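PDB 4HL7: nicotinate phosphoribosyltransferase from Vibrio cholerae, which probably catalyses the ATP-assisted joining of nicotinate to phosphoribosyl pyrophosphate, giving nicotinate ribonucleotide for NAD biosynthesis. Local coordinates for residues D197-L202 with F222-I227. Sequence-based numbering, arbitrary orientation.
Sequences DVLACL and FDLKPI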
# COMPACT_ATOMS: atom_id res chain seq x y z
N ASP A 197 -18.85 0.41 -5.07
CA ASP A 197 -19.63 -0.47 -5.97
C ASP A 197 -18.84 -1.72 -6.35
O ASP A 197 -19.42 -2.80 -6.54
CB ASP A 197 -19.96 0.26 -7.24
CG ASP A 197 -21.05 1.31 -7.06
OD1 ASP A 197 -21.72 1.30 -6.01
OD2 ASP A 197 -21.17 2.19 -7.93
N VAL A 198 -17.54 -1.55 -6.56
CA VAL A 198 -16.66 -2.66 -6.88
C VAL A 198 -16.65 -3.69 -5.77
O VAL A 198 -16.81 -4.89 -6.03
CB VAL A 198 -15.23 -2.17 -7.24
CG1 VAL A 198 -14.23 -3.33 -7.15
CG2 VAL A 198 -15.28 -1.51 -8.63
N LEU A 199 -16.54 -3.23 -4.53
CA LEU A 199 -16.55 -4.15 -3.42
C LEU A 199 -17.94 -4.83 -3.28
O LEU A 199 -18.02 -6.04 -3.05
CB LEU A 199 -16.10 -3.44 -2.09
CG LEU A 199 -14.57 -3.25 -1.99
CD1 LEU A 199 -14.26 -2.31 -0.85
CD2 LEU A 199 -13.98 -4.61 -1.66
N ALA A 200 -19.03 -4.05 -3.41
CA ALA A 200 -20.39 -4.59 -3.39
C ALA A 200 -20.54 -5.72 -4.43
O ALA A 200 -21.13 -6.76 -4.15
CB ALA A 200 -21.42 -3.49 -3.65
N CYS A 201 -19.99 -5.52 -5.62
CA CYS A 201 -20.13 -6.49 -6.69
C CYS A 201 -19.32 -7.77 -6.40
O CYS A 201 -19.81 -8.89 -6.54
CB CYS A 201 -19.71 -5.82 -7.99
SG CYS A 201 -19.54 -6.90 -9.43
N LEU A 202 -18.05 -7.60 -5.97
CA LEU A 202 -17.23 -8.74 -5.56
C LEU A 202 -17.92 -9.56 -4.49
O LEU A 202 -17.98 -10.78 -4.57
CB LEU A 202 -15.88 -8.27 -5.05
CG LEU A 202 -14.99 -7.58 -6.07
CD1 LEU A 202 -13.76 -6.99 -5.35
CD2 LEU A 202 -14.61 -8.45 -7.27
N PHE A 222 -19.37 -3.69 4.52
CA PHE A 222 -19.76 -4.95 3.84
C PHE A 222 -19.52 -6.20 4.69
O PHE A 222 -19.64 -7.31 4.19
CB PHE A 222 -18.99 -5.07 2.50
CG PHE A 222 -19.37 -4.03 1.51
CD1 PHE A 222 -20.64 -4.04 0.95
CD2 PHE A 222 -18.48 -3.02 1.18
CE1 PHE A 222 -21.03 -3.07 0.05
CE2 PHE A 222 -18.84 -2.05 0.26
CZ PHE A 222 -20.11 -2.07 -0.32
N ASP A 223 -19.10 -6.02 5.96
CA ASP A 223 -18.82 -7.14 6.85
C ASP A 223 -17.81 -8.07 6.21
O ASP A 223 -18.04 -9.29 6.07
CB ASP A 223 -20.11 -7.89 7.24
CG ASP A 223 -19.86 -8.98 8.30
OD1 ASP A 223 -18.98 -8.81 9.21
OD2 ASP A 223 -20.48 -10.05 8.21
N LEU A 224 -16.70 -7.47 5.77
CA LEU A 224 -15.60 -8.21 5.21
C LEU A 224 -14.48 -8.11 6.18
O LEU A 224 -14.41 -7.16 6.96
CB LEU A 224 -15.17 -7.61 3.85
CG LEU A 224 -16.25 -7.74 2.79
CD1 LEU A 224 -15.86 -6.92 1.58
CD2 LEU A 224 -16.41 -9.21 2.40
N LYS A 225 -13.58 -9.08 6.11
CA LYS A 225 -12.42 -9.12 6.98
C LYS A 225 -11.41 -8.02 6.55
O LYS A 225 -11.06 -7.96 5.38
CB LYS A 225 -11.80 -10.52 6.88
CG LYS A 225 -10.59 -10.74 7.78
N PRO A 226 -10.95 -7.16 7.51
CA PRO A 226 -9.90 -6.17 7.17
C PRO A 226 -8.55 -6.89 7.13
O PRO A 226 -8.23 -7.64 8.05
CB PRO A 226 -9.98 -5.13 8.31
CG PRO A 226 -10.66 -5.82 9.42
CD PRO A 226 -11.53 -6.92 8.85
N ILE A 227 -7.79 -6.71 6.05
CA ILE A 227 -6.43 -7.31 5.89
C ILE A 227 -5.40 -6.16 5.84
O ILE A 227 -5.61 -5.13 5.13
CB ILE A 227 -6.38 -8.16 4.56
CG1 ILE A 227 -7.60 -9.10 4.47
CG2 ILE A 227 -5.07 -8.96 4.38
CD1 ILE A 227 -7.59 -10.25 5.45
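Phe222 turns its CG to the side facing away from its carbonyl carbon (chi1 -66°), and from there the ring extends to the helix 192-205 at Leu199 and Ala200. The outer half of the ring does the touching. CE1 lies 3.7 Å from Ala200 CB, and CZ is 3.8 Å from both that methyl and the Ala200 backbone N, which sits over one ring face, displaced toward the rim. On the neighbouring side of the ring, CE2 approaches Leu199 CB at 3.9 Å, with the leucine carbon oblique to the ring plane. Leu199 has the same kind of first torsion (chi1 -78°), which carries its branch past the ring toward Leu224. Methyl meets methyl there, but more loosely: Leu199 CD2 and Leu224 CD1 are 4.4 Å apart.

Residues 222-227 start at the end of helix 216-222, where Asp223, with positive phi, closes the last turn in a Schellman motif. The chain then runs extended beside strand 210-213, an outermost strand of the parallel sheet in the TIM-barrel-like domain, and Lys225 and Ile227 both make backbone hydrogen bonds with Thr213. Besides Phe222 and Leu224, Leu199 touches Thr213, Glu183 and Phe218. The far side of its helix, at Val198 and Cys201, packs on helix 155-174. Side chain meets side chain through apolar carbons, and the two segments bury 174 Å² in all. The Phe222 carbonyl O also accepts a hydrogen bond from Lys203 NZ, one residue beyond Leu202 on the same helix.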